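PDB 7BYS: galactan 1,3-beta-galactosidase from Phanerochaete chrysosporium, which probably splits galactose units from the ends of beta-1,3-galactan chains, and carries a calcium-containing family 35 carbohydrate-binding module beside its catalytic domain. Local coordinates for residues Asp258-Arg261 and Ser267-Tyr270; Gly35-His40 and Leu44-Ser49; Ser139-Asp144 and Gly196-Ile201. All coordinates share one frame; numbering follows the deposited sequence.

Contact 1 of 3, residues Asp258-Arg261 and Ser267-Tyr270; sequences DRWR and SSRY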
ATOM      1  N   ASP A 258      -1.300  -1.086  -1.014  1.00  7.96           N
ATOM      2  CA  ASP A 258      -2.456  -1.359  -0.162  1.00  7.61           C
ATOM      3  C   ASP A 258      -2.303  -2.739   0.456  1.00  8.58           C
ATOM      4  O   ASP A 258      -1.874  -3.681  -0.215  1.00  8.54           O
ATOM      5  CB  ASP A 258      -3.747  -1.395  -0.996  1.00  9.05           C
ATOM      6  CG  ASP A 258      -4.114  -0.045  -1.578  1.00  8.66           C
ATOM      7  OD1 ASP A 258      -4.479   0.853  -0.796  1.00  9.16           O
ATOM      8  OD2 ASP A 258      -4.037   0.104  -2.811  1.00  9.10           O
ATOM      9  N   ARG A 259      -2.677  -2.870   1.732  1.00  7.17           N
ATOM     10  CA  ARG A 259      -2.864  -4.184   2.352  1.00  8.40           C
ATOM     11  C   ARG A 259      -4.372  -4.389   2.416  1.00  9.70           C
ATOM     12  O   ARG A 259      -5.041  -3.863   3.310  1.00  9.28           O
ATOM     13  CB  ARG A 259      -2.226  -4.269   3.737  1.00  9.31           C
ATOM     14  CG  ARG A 259      -2.526  -5.604   4.436  1.00  9.85           C
ATOM     15  CD  ARG A 259      -1.709  -5.764   5.710  1.00 11.59           C
ATOM     16  NE  ARG A 259      -0.291  -5.782   5.382  1.00 11.00           N
ATOM     17  CZ  ARG A 259       0.691  -5.385   6.182  1.00  8.73           C
ATOM     18  NH1 ARG A 259       0.435  -4.915   7.408  1.00 10.25           N
ATOM     19  NH2 ARG A 259       1.939  -5.433   5.743  1.00 10.29           N
ATOM     20  N   TRP A 260      -4.908  -5.120   1.443  1.00 10.04           N
ATOM     21  CA  TRP A 260      -6.349  -5.297   1.345  1.00  9.73           C
ATOM     22  C   TRP A 260      -6.822  -6.263   2.416  1.00 10.59           C
ATOM     23  O   TRP A 260      -6.244  -7.341   2.601  1.00 12.13           O
ATOM     24  CB  TRP A 260      -6.704  -5.862  -0.026  1.00 12.03           C
ATOM     25  CG  TRP A 260      -6.372  -4.943  -1.156  1.00 11.90           C
ATOM     26  CD1 TRP A 260      -5.468  -5.171  -2.146  1.00 11.34           C
ATOM     27  CD2 TRP A 260      -6.955  -3.660  -1.422  1.00 12.08           C
ATOM     28  NE1 TRP A 260      -5.432  -4.102  -3.005  1.00 11.52           N
ATOM     29  CE2 TRP A 260      -6.345  -3.165  -2.593  1.00  9.70           C
ATOM     30  CE3 TRP A 260      -7.938  -2.885  -0.792  1.00 11.97           C
ATOM     31  CZ2 TRP A 260      -6.674  -1.928  -3.145  1.00 11.35           C
ATOM     32  CZ3 TRP A 260      -8.270  -1.657  -1.346  1.00 12.30           C
ATOM     33  CH2 TRP A 260      -7.640  -1.193  -2.513  1.00 12.34           C
ATOM     34  N   ARG A 261      -7.889  -5.888   3.110  1.00 12.91           N
ATOM     35  CA  ARG A 261      -8.484  -6.739   4.138  1.00 12.02           C
ATOM     36  C   ARG A 261      -9.925  -7.000   3.721  1.00 11.63           C
ATOM     37  O   ARG A 261     -10.827  -6.228   4.074  1.00 14.34           O
ATOM     38  CB  ARG A 261      -8.410  -6.042   5.488  1.00 13.87           C
ATOM     39  CG  ARG A 261      -8.750  -6.972   6.608  1.00 17.13           C
ATOM     40  CD  ARG A 261      -8.505  -6.325   7.915  1.00 18.98           C
ATOM     41  NE  ARG A 261      -8.876  -7.236   8.985  1.00 20.14           N
ATOM     42  CZ  ARG A 261      -8.676  -6.966  10.262  1.00 22.32           C
ATOM     43  NH1 ARG A 261      -8.110  -5.817  10.596  1.00 20.84           N
ATOM     44  NH2 ARG A 261      -9.037  -7.841  11.192  1.00 27.61           N
ATOM     45  N   SER A 267     -10.634  -0.983   6.797  1.00 11.54           N
ATOM     46  CA  SER A 267      -9.419  -1.055   7.588  1.00 11.43           C
ATOM     47  C   SER A 267      -8.241  -1.595   6.790  1.00 10.42           C
ATOM     48  O   SER A 267      -7.198  -1.911   7.375  1.00 11.42           O
ATOM     49  CB  SER A 267      -9.663  -1.878   8.857  1.00 11.24           C
ATOM     50  OG  SER A 267     -10.621  -1.223   9.682  1.00 15.81           O
ATOM     51  N   SER A 268      -8.376  -1.699   5.469  1.00 10.07           N
ATOM     52  CA  SER A 268      -7.210  -1.981   4.642  1.00 10.65           C
ATOM     53  C   SER A 268      -6.152  -0.907   4.883  1.00  8.46           C
ATOM     54  O   SER A 268      -6.468   0.280   4.996  1.00 10.46           O
ATOM     55  CB  SER A 268      -7.592  -2.007   3.158  1.00 10.43           C
ATOM     56  OG  SER A 268      -8.597  -2.985   2.895  1.00 10.39           O
ATOM     57  N   ARG A 269      -4.891  -1.332   4.985  1.00 10.14           N
ATOM     58  CA  ARG A 269      -3.818  -0.462   5.448  1.00 10.06           C
ATOM     59  C   ARG A 269      -2.991   0.049   4.274  1.00  8.89           C
ATOM     60  O   ARG A 269      -3.118  -0.417   3.137  1.00  8.54           O
ATOM     61  CB  ARG A 269      -2.921  -1.174   6.482  1.00  9.64           C
ATOM     62  CG  ARG A 269      -3.632  -1.577   7.793  1.00 10.59           C
ATOM     63  CD  ARG A 269      -4.416  -0.427   8.421  1.00 12.61           C
ATOM     64  NE  ARG A 269      -4.981  -0.806   9.721  1.00 14.73           N
ATOM     65  CZ  ARG A 269      -6.050  -0.240  10.265  1.00 15.29           C
ATOM     66  NH1 ARG A 269      -6.688   0.729   9.638  1.00 14.47           N
ATOM     67  NH2 ARG A 269      -6.491  -0.665  11.451  1.00 17.41           N
ATOM     68  N   TYR A 270      -2.152   1.040   4.562  1.00  9.05           N
ATOM     69  CA  TYR A 270      -1.295   1.675   3.576  1.00  8.16           C
ATOM     70  C   TYR A 270       0.131   1.247   3.874  1.00  9.49           C
ATOM     71  O   TYR A 270       0.643   1.491   4.976  1.00 11.77           O
ATOM     72  CB  TYR A 270      -1.462   3.195   3.655  1.00  8.55           C
ATOM     73  CG  TYR A 270      -2.919   3.583   3.520  1.00  8.98           C
ATOM     74  CD1 TYR A 270      -3.591   3.426   2.311  1.00  9.19           C
ATOM     75  CD2 TYR A 270      -3.635   4.070   4.613  1.00 11.11           C
ATOM     76  CE1 TYR A 270      -4.926   3.747   2.187  1.00 10.36           C
ATOM     77  CE2 TYR A 270      -4.985   4.388   4.501  1.00 10.23           C
ATOM     78  CZ  TYR A 270      -5.622   4.231   3.287  1.00  8.54           C
ATOM     79  OH  TYR A 270      -6.968   4.541   3.170  1.00 10.06           O
TER
HETATM   80  O   HOH W   1      -5.434   0.069   1.546  1.00  9.73           O
HETATM   81  O   HOH W   2      -6.434  -3.963   9.064  1.00 13.13           O

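Contact 2 of 3, residues Gly35-His40 and Leu44-Ser49; sequences GEDKSH and LFKAVS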
ATOM      1  N   GLY A  35      -8.191   8.565  -3.635  1.00  8.00           N
ATOM      2  CA  GLY A  35      -8.312   7.135  -3.439  1.00  8.84           C
ATOM      3  C   GLY A  35      -9.751   6.730  -3.251  1.00  8.97           C
ATOM      4  O   GLY A  35     -10.666   7.556  -3.271  1.00  9.97           O
ATOM      5  N   GLU A  36      -9.935   5.424  -3.074  1.00  8.83           N
ATOM      6  CA  GLU A  36     -11.256   4.856  -2.820  1.00  9.22           C
ATOM      7  C   GLU A  36     -11.628   5.037  -1.352  1.00  7.70           C
ATOM      8  O   GLU A  36     -10.882   4.628  -0.457  1.00 10.23           O
ATOM      9  CB  GLU A  36     -11.239   3.363  -3.148  1.00  9.57           C
ATOM     10  CG  GLU A  36     -10.709   3.043  -4.531  1.00 10.60           C
ATOM     11  CD  GLU A  36     -10.071   1.668  -4.602  1.00 13.29           C
ATOM     12  OE1 GLU A  36     -10.225   0.875  -3.647  1.00 14.78           O
ATOM     13  OE2 GLU A  36      -9.379   1.374  -5.590  1.00 10.46           O
ATOM     14  N   ASP A  37     -12.806   5.618  -1.099  1.00 10.39           N
ATOM     15  CA  ASP A  37     -13.338   5.698   0.261  1.00 11.63           C
ATOM     16  C   ASP A  37     -14.050   4.384   0.551  1.00 11.88           C
ATOM     17  O   ASP A  37     -15.068   4.072  -0.065  1.00 13.10           O
ATOM     18  CB  ASP A  37     -14.297   6.881   0.367  1.00 11.39           C
ATOM     19  CG  ASP A  37     -14.844   7.083   1.772  1.00 17.39           C
ATOM     20  OD1 ASP A  37     -14.754   6.166   2.611  1.00 15.15           O
ATOM     21  OD2 ASP A  37     -15.383   8.177   2.042  1.00 15.99           O
ATOM     22  N   LYS A  38     -13.513   3.600   1.477  1.00 11.82           N
ATOM     23  CA  LYS A  38     -14.115   2.318   1.818  1.00 12.44           C
ATOM     24  C   LYS A  38     -14.604   2.306   3.262  1.00 13.40           C
ATOM     25  O   LYS A  38     -14.643   1.257   3.896  1.00 12.43           O
ATOM     26  CB  LYS A  38     -13.142   1.173   1.545  1.00 12.94           C
ATOM     27  CG  LYS A  38     -12.784   1.049   0.065  1.00 12.66           C
ATOM     28  CD  LYS A  38     -11.809  -0.095  -0.211  1.00 15.58           C
ATOM     29  CE  LYS A  38     -12.294  -0.979  -1.369  1.00 17.52           C
ATOM     30  NZ  LYS A  38     -12.621  -0.218  -2.621  1.00 19.67           N
ATOM     31  N   SER A  39     -15.017   3.466   3.783  1.00 14.11           N
ATOM     32  CA  SER A  39     -15.284   3.588   5.215  1.00 15.53           C
ATOM     33  C   SER A  39     -16.460   2.745   5.684  1.00 25.36           C
ATOM     34  O   SER A  39     -16.590   2.516   6.891  1.00 23.59           O
ATOM     35  CB  SER A  39     -15.509   5.046   5.598  1.00 18.86           C
ATOM     36  OG  SER A  39     -16.578   5.573   4.849  1.00 22.15           O
ATOM     37  N   HIS A  40     -17.324   2.286   4.783  1.00 19.64           N
ATOM     38  CA  HIS A  40     -18.390   1.381   5.195  1.00 24.48           C
ATOM     39  C   HIS A  40     -18.125  -0.063   4.778  1.00 19.56           C
ATOM     40  O   HIS A  40     -19.056  -0.871   4.657  1.00 18.92           O
ATOM     41  CB  HIS A  40     -19.761   1.914   4.790  1.00 30.35           C
ATOM     42  CG  HIS A  40     -20.142   3.155   5.539  1.00 40.15           C
ATOM     43  ND1 HIS A  40     -20.676   4.270   4.928  1.00 45.88           N
ATOM     44  CD2 HIS A  40     -20.025   3.466   6.853  1.00 38.92           C
ATOM     45  CE1 HIS A  40     -20.891   5.206   5.838  1.00 42.62           C
ATOM     46  NE2 HIS A  40     -20.503   4.744   7.013  1.00 48.53           N
ATOM     47  N   LEU A  44     -18.068  -1.437  -3.176  1.00 13.46           N
ATOM     48  CA  LEU A  44     -18.798  -0.612  -4.123  1.00 14.63           C
ATOM     49  C   LEU A  44     -18.493   0.860  -3.882  1.00 15.31           C
ATOM     50  O   LEU A  44     -17.894   1.246  -2.881  1.00 15.82           O
ATOM     51  CB  LEU A  44     -20.297  -0.878  -3.994  1.00 17.51           C
ATOM     52  CG  LEU A  44     -20.659  -2.365  -4.038  1.00 18.23           C
ATOM     53  CD1 LEU A  44     -22.153  -2.581  -3.817  1.00 20.87           C
ATOM     54  CD2 LEU A  44     -20.208  -2.964  -5.359  1.00 17.95           C
ATOM     55  N   PHE A  45     -18.934   1.691  -4.817  1.00 13.28           N
ATOM     56  CA  PHE A  45     -18.493   3.077  -4.857  1.00 13.52           C
ATOM     57  C   PHE A  45     -19.191   3.909  -3.790  1.00 14.12           C
ATOM     58  O   PHE A  45     -20.428   3.992  -3.763  1.00 15.07           O
ATOM     59  CB  PHE A  45     -18.772   3.652  -6.237  1.00 12.27           C
ATOM     60  CG  PHE A  45     -18.310   5.071  -6.418  1.00 11.36           C
ATOM     61  CD1 PHE A  45     -17.077   5.486  -5.930  1.00 10.75           C
ATOM     62  CD2 PHE A  45     -19.090   5.982  -7.112  1.00 10.90           C
ATOM     63  CE1 PHE A  45     -16.640   6.774  -6.124  1.00 11.97           C
ATOM     64  CE2 PHE A  45     -18.651   7.279  -7.307  1.00 12.88           C
ATOM     65  CZ  PHE A  45     -17.432   7.677  -6.802  1.00 12.55           C
ATOM     66  N   LYS A  46     -18.397   4.531  -2.925  1.00 12.18           N
ATOM     67  CA  LYS A  46     -18.852   5.573  -2.020  1.00 12.51           C
ATOM     68  C   LYS A  46     -18.328   6.942  -2.418  1.00 13.11           C
ATOM     69  O   LYS A  46     -19.108   7.890  -2.526  1.00 13.61           O
ATOM     70  CB  LYS A  46     -18.428   5.260  -0.578  1.00 12.75           C
ATOM     71  CG  LYS A  46     -18.820   6.353   0.412  1.00 14.73           C
ATOM     72  CD  LYS A  46     -18.444   5.964   1.832  1.00 19.14           C
ATOM     73  CE  LYS A  46     -18.728   7.095   2.809  1.00 21.37           C
ATOM     74  NZ  LYS A  46     -20.187   7.233   3.071  1.00 34.06           N
ATOM     75  N   ALA A  47     -17.014   7.072  -2.644  1.00 11.43           N
ATOM     76  CA  ALA A  47     -16.452   8.335  -3.104  1.00 10.55           C
ATOM     77  C   ALA A  47     -15.014   8.115  -3.534  1.00  8.84           C
ATOM     78  O   ALA A  47     -14.346   7.179  -3.081  1.00 10.11           O
ATOM     79  CB  ALA A  47     -16.489   9.396  -2.001  1.00 12.13           C
ATOM     80  N   VAL A  48     -14.538   8.998  -4.410  1.00  9.33           N
ATOM     81  CA  VAL A  48     -13.103   9.224  -4.564  1.00  7.71           C
ATOM     82  C   VAL A  48     -12.769  10.374  -3.621  1.00 10.57           C
ATOM     83  O   VAL A  48     -13.262  11.491  -3.802  1.00  9.55           O
ATOM     84  CB  VAL A  48     -12.714   9.557  -6.011  1.00  9.33           C
ATOM     85  CG1 VAL A  48     -11.218   9.909  -6.087  1.00 10.22           C
ATOM     86  CG2 VAL A  48     -13.017   8.386  -6.941  1.00 10.96           C
ATOM     87  N   SER A  49     -11.959  10.094  -2.604  1.00  9.39           N
ATOM     88  CA  SER A  49     -11.533  11.082  -1.635  1.00  9.28           C
ATOM     89  C   SER A  49     -10.413  11.956  -2.191  1.00 11.08           C
ATOM     90  O   SER A  49      -9.794  11.650  -3.219  1.00 10.97           O
ATOM     91  CB  SER A  49     -11.044  10.384  -0.372  1.00 10.78           C
ATOM     92  OG  SER A  49     -10.011   9.465  -0.717  1.00 11.73           O
TER
HETATM   93  O   HOH W   3     -15.555   4.300  -2.787  1.00 12.20           O
HETATM   94  O   HOH W   4     -16.861   1.763  -0.327  1.00 27.33           O
HETATM   95  O   HOH W   5     -14.946   1.254  -2.824  1.00 29.85           O

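Contact 3 of 3, residues Ser139-Asp144 and Gly196-Ile201; sequences SIFQDD and GEYFLI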
ATOM      1  N   SER A 139      -3.444   2.283 -14.377  1.00  7.90           N
ATOM      2  CA  SER A 139      -2.879   3.520 -13.876  1.00  7.58           C
ATOM      3  C   SER A 139      -2.723   4.476 -15.052  1.00  7.21           C
ATOM      4  O   SER A 139      -2.904   4.099 -16.217  1.00  8.81           O
ATOM      5  CB  SER A 139      -1.557   3.262 -13.145  1.00  9.79           C
ATOM      6  OG  SER A 139      -1.022   4.457 -12.601  1.00  9.27           O
ATOM      7  N   ILE A 140      -2.356   5.713 -14.737  1.00  7.96           N
ATOM      8  CA  ILE A 140      -2.063   6.737 -15.736  1.00  7.86           C
ATOM      9  C   ILE A 140      -0.652   7.214 -15.458  1.00  9.61           C
ATOM     10  O   ILE A 140      -0.328   7.558 -14.317  1.00  9.95           O
ATOM     11  CB  ILE A 140      -3.046   7.921 -15.637  1.00  8.77           C
ATOM     12  CG1 ILE A 140      -4.486   7.469 -15.899  1.00 11.70           C
ATOM     13  CG2 ILE A 140      -2.626   9.065 -16.580  1.00 11.77           C
ATOM     14  CD1 ILE A 140      -4.731   7.039 -17.311  1.00 10.50           C
ATOM     15  N   PHE A 141       0.190   7.225 -16.487  1.00  7.32           N
ATOM     16  CA  PHE A 141       1.539   7.765 -16.384  1.00  9.16           C
ATOM     17  C   PHE A 141       1.652   8.986 -17.288  1.00  9.15           C
ATOM     18  O   PHE A 141       1.292   8.927 -18.469  1.00  9.24           O
ATOM     19  CB  PHE A 141       2.586   6.718 -16.796  1.00 10.35           C
ATOM     20  CG  PHE A 141       3.970   7.287 -16.883  1.00  7.83           C
ATOM     21  CD1 PHE A 141       4.660   7.632 -15.728  1.00  8.68           C
ATOM     22  CD2 PHE A 141       4.547   7.563 -18.116  1.00  9.51           C
ATOM     23  CE1 PHE A 141       5.911   8.209 -15.792  1.00 11.40           C
ATOM     24  CE2 PHE A 141       5.811   8.145 -18.189  1.00 10.82           C
ATOM     25  CZ  PHE A 141       6.493   8.466 -17.026  1.00 11.51           C
ATOM     26  N   GLN A 142       2.153  10.089 -16.737  1.00  9.02           N
ATOM     27  CA  GLN A 142       2.392  11.311 -17.496  1.00  9.08           C
ATOM     28  C   GLN A 142       3.896  11.507 -17.652  1.00  8.71           C
ATOM     29  O   GLN A 142       4.616  11.666 -16.661  1.00 10.07           O
ATOM     30  CB  GLN A 142       1.776  12.502 -16.768  1.00 10.87           C
ATOM     31  CG  GLN A 142       1.850  13.813 -17.537  1.00 10.29           C
ATOM     32  CD  GLN A 142       1.216  14.940 -16.743  1.00 10.88           C
ATOM     33  OE1 GLN A 142       1.510  15.104 -15.561  1.00 14.15           O
ATOM     34  NE2 GLN A 142       0.319  15.689 -17.374  1.00 11.68           N
ATOM     35  N   ASP A 143       4.366  11.512 -18.900  1.00  9.37           N
ATOM     36  CA  ASP A 143       5.779  11.697 -19.178  1.00  9.55           C
ATOM     37  C   ASP A 143       6.153  13.170 -19.041  1.00 11.23           C
ATOM     38  O   ASP A 143       5.301  14.059 -18.951  1.00 11.76           O
ATOM     39  CB  ASP A 143       6.091  11.187 -20.585  1.00 10.95           C
ATOM     40  CG  ASP A 143       7.510  10.656 -20.729  1.00 10.80           C
ATOM     41  OD1 ASP A 143       8.337  10.833 -19.810  1.00 13.66           O
ATOM     42  OD2 ASP A 143       7.781  10.046 -21.795  1.00 14.83           O
ATOM     43  N   ASP A 144       7.464  13.426 -19.032  1.00 12.36           N
ATOM     44  CA  ASP A 144       7.990  14.779 -18.886  1.00 13.00           C
ATOM     45  C   ASP A 144       8.596  15.303 -20.182  1.00 17.26           C
ATOM     46  O   ASP A 144       9.475  16.173 -20.153  1.00 17.58           O
ATOM     47  CB  ASP A 144       8.967  14.877 -17.705  1.00 15.51           C
ATOM     48  CG  ASP A 144      10.202  14.007 -17.877  1.00 16.71           C
ATOM     49  OD1 ASP A 144      10.317  13.277 -18.883  1.00 16.50           O
ATOM     50  OD2 ASP A 144      11.080  14.059 -16.984  1.00 18.80           O
ATOM     51  N   GLY A 196      15.940   9.043 -16.609  1.00 16.50           N
ATOM     52  CA  GLY A 196      15.502   8.960 -17.984  1.00 14.59           C
ATOM     53  C   GLY A 196      14.929   7.625 -18.410  1.00 16.48           C
ATOM     54  O   GLY A 196      14.411   7.523 -19.532  1.00 19.69           O
ATOM     55  N   GLU A 197      14.999   6.607 -17.559  1.00 13.74           N
ATOM     56  CA  GLU A 197      14.499   5.269 -17.835  1.00 13.54           C
ATOM     57  C   GLU A 197      13.143   5.101 -17.157  1.00 10.61           C
ATOM     58  O   GLU A 197      12.864   5.728 -16.129  1.00 12.31           O
ATOM     59  CB  GLU A 197      15.496   4.244 -17.281  1.00 16.25           C
ATOM     60  CG  GLU A 197      15.151   2.791 -17.530  1.00 20.57           C
ATOM     61  CD  GLU A 197      15.748   2.257 -18.819  1.00 28.21           C
ATOM     62  OE1 GLU A 197      15.772   1.012 -18.979  1.00 24.13           O
ATOM     63  OE2 GLU A 197      16.184   3.074 -19.666  1.00 26.60           O
ATOM     64  N   TYR A 198      12.297   4.256 -17.740  1.00 10.49           N
ATOM     65  CA  TYR A 198      10.952   4.015 -17.225  1.00 10.75           C
ATOM     66  C   TYR A 198      10.935   2.717 -16.428  1.00 10.03           C
ATOM     67  O   TYR A 198      11.424   1.685 -16.901  1.00 10.97           O
ATOM     68  CB  TYR A 198       9.933   3.912 -18.362  1.00  8.94           C
ATOM     69  CG  TYR A 198       9.904   5.106 -19.276  1.00 10.22           C
ATOM     70  CD1 TYR A 198       9.073   6.189 -19.008  1.00  9.78           C
ATOM     71  CD2 TYR A 198      10.705   5.156 -20.411  1.00 11.07           C
ATOM     72  CE1 TYR A 198       9.045   7.294 -19.844  1.00 14.36           C
ATOM     73  CE2 TYR A 198      10.678   6.261 -21.255  1.00 12.78           C
ATOM     74  CZ  TYR A 198       9.849   7.317 -20.966  1.00 12.81           C
ATOM     75  OH  TYR A 198       9.831   8.410 -21.814  1.00 15.78           O
ATOM     76  N   PHE A 199      10.361   2.763 -15.229  1.00  9.69           N
ATOM     77  CA  PHE A 199      10.274   1.594 -14.364  1.00  9.94           C
ATOM     78  C   PHE A 199       8.810   1.289 -14.091  1.00  9.93           C
ATOM     79  O   PHE A 199       8.098   2.121 -13.515  1.00  9.67           O
ATOM     80  CB  PHE A 199      11.041   1.822 -13.060  1.00 10.06           C
ATOM     81  CG  PHE A 199      12.518   1.759 -13.233  1.00  9.86           C
ATOM     82  CD1 PHE A 199      13.210   2.855 -13.717  1.00 11.48           C
ATOM     83  CD2 PHE A 199      13.206   0.602 -12.946  1.00 10.63           C
ATOM     84  CE1 PHE A 199      14.592   2.793 -13.906  1.00 12.52           C
ATOM     85  CE2 PHE A 199      14.587   0.532 -13.134  1.00 11.24           C
ATOM     86  CZ  PHE A 199      15.271   1.636 -13.611  1.00 12.36           C
ATOM     87  N   LEU A 200       8.379   0.100 -14.500  1.00  8.06           N
ATOM     88  CA  LEU A 200       7.028  -0.389 -14.278  1.00  7.02           C
ATOM     89  C   LEU A 200       7.046  -1.302 -13.061  1.00  8.78           C
ATOM     90  O   LEU A 200       7.890  -2.203 -12.971  1.00 10.76           O
ATOM     91  CB  LEU A 200       6.561  -1.174 -15.511  1.00  8.28           C
ATOM     92  CG  LEU A 200       5.272  -1.990 -15.393  1.00  7.67           C
ATOM     93  CD1 LEU A 200       4.060  -1.083 -15.248  1.00 10.34           C
ATOM     94  CD2 LEU A 200       5.085  -2.916 -16.578  1.00 10.89           C
ATOM     95  N   ILE A 201       6.150  -1.044 -12.113  1.00  8.49           N
ATOM     96  CA  ILE A 201       5.907  -1.910 -10.965  1.00  7.78           C
ATOM     97  C   ILE A 201       4.512  -2.483 -11.124  1.00  8.81           C
ATOM     98  O   ILE A 201       3.583  -1.749 -11.474  1.00  7.86           O
ATOM     99  CB  ILE A 201       5.972  -1.100  -9.659  1.00  7.98           C
ATOM    100  CG1 ILE A 201       7.225  -0.222  -9.613  1.00 11.94           C
ATOM    101  CG2 ILE A 201       5.873  -2.036  -8.458  1.00 10.01           C
ATOM    102  CD1 ILE A 201       8.495  -0.995  -9.631  1.00 13.69           C
TER

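Contact 1 of 3, residues Asp258-Arg261 and Ser267-Tyr270
Asp-258 faces Tyr-270 as a non-hydrogen-bonded pair of an antiparallel beta hairpin, made by the two middle strands of one blade of the five-bladed propeller of family 43 glycoside hydrolases. Asp-258 OD1 lies 4.1 Å from Tyr-270 CD1, the carboxylate turned 61° from the ring plane. The same oxygen accepts from a water that also donates to Arg-269 O, while OD2 is held by the amide of Gly-21. At Arg-259 the strands are joined in both directions: its N donates to Arg-269 O at 2.9 Å, and Arg-269 N returns a more bent bond to Arg-259 O. The guanidinium of Arg-259 leads away to the carbonyls of Trp-239 and Tyr-240. Trp-260 lays one indole face over CB of Asp-258, and its CE3 comes within 3.7 Å of Ser-268 OG; NE1 bonds to Gln-242, a galactose-binding residue. Beyond the paired strands, Arg-261 N donates to Ser-268 OG at 3.0 Å; with OG beside its own backbone N (chi1 -58°), the hydroxyl meets this amide and also bonds to Leu-265 O. The extended Arg-261 side chain forms a salt bridge with Asp-382, and its NH1 donates to a water, 2.9 Å away, that donates in turn to Ser-267 O.

Contact 2 of 3, residues Gly35-His40 and Leu44-Ser49
Lys-46 lies across Asp-37 and Ser-39 at the loop end of an antiparallel beta hairpin, where strand 30-36 turns back towards strand 48-53 in the propeller domain. The backbones are tied by Ser-49 N to Gly-35 O and Asp-37 N to Ala-47 O. Lys-46 CB packs 3.6 Å from Asp-37 O; CG, anti to the backbone N (chi1 177°), starts an extended chain that brings CD within 3.8 Å of Asp-37 CG. CE then meets two oxygens, Ser-39 OG at 3.3 Å and Asp-37 OD2 slightly farther off. A final bend carries NZ past the carboxylate to His-40, 3.5 Å from its CE1, leaving NZ 5.0 Å from Asp-37 OD2. That oxygen instead forms a salt bridge with Arg-61, and OD1 closes an Asx turn by accepting from Ser-39 N while also taking the Ser-39 hydroxyl. With an alanine at Asp-37, Ser-39 N and OG would probably lose their shared acceptor and Arg-61 its carboxylate, freeing the turn under Lys-46 to shift. On the Glu-36 side of the hairpin, near the galactose-binding Glu-81, Lys-38 NZ forms a salt bridge with Glu-36 OE1 at 2.8 Å, approaching 42° out of the carboxylate plane.

Contact 3 of 3, residues Ser139-Asp144 and Gly196-Ile201
Phe-141 and Asp-143 reach Tyr-198 across two strands that run in opposite directions but are too far apart to pair. The CA atoms of Asp-143 and Tyr-198 are 9.5 Å apart, and those of Phe-141 and Leu-200 10.1 Å. Each backbone bonds within its own sheet, Phe-141 to Tyr-151 and Tyr-198 to Ala-218, so side chains alone bridge the gap. From Phe-141, CG anti to the backbone N (chi1 172°) sends the ring across, and its CE2 comes to 3.7 Å from Tyr-198 CE1. CE2 and CZ lie beside the CD1-CE1 edge of the tyrosine, near its plane. The two rings are almost perpendicular, at 86°, with centroids 5.9 Å apart. This is a junction between neighbouring blades of the five-bladed propeller: strand 138-142 opens one four-stranded sheet, and strand 197-204 belongs to the next, where it pairs with strand 189-194. The latter strand also touches Phe-141, through Ile-191 and Lys-193. At the end of the tyrosine the contact becomes polar. Tyr-198 OH donates to Asp-143 OD2 at 2.6 Å, arriving on the syn side of the carboxylate and 18° out of its plane. The other oxygen, OD1, accepts from Asp-144 N at 2.8 Å and forms a salt bridge with Lys-193, whose ammonium is shared with the carboxylate of Asp-144. Its charge is likely to favour the ionised form of Asp-143. Asp-143 OD1 also lies 3.6 Å from Tyr-198 CE1.

Contacts 1 and 2 belong to the last and first blades of the propeller and touch, their centres about 13 Å apart. Trp-260 of contact 1 packs against contact 2, with its CH2 3.5 Å from Glu-36 OE1 and its CZ3 4.0 Å from Lys-38 CD. Together they border the galactose-binding residues: the side chain of Trp-260 is about 3 Å from that of Gln-242, that of Glu-36 about 3 Å from Glu-81, and both are about 4 Å from Arg-82. Contact 3, between two other blades, has its centre about 25 Å from that of contact 1 and about 26 Å from that of contact 2; it touches neither and lies apart from the sugar site.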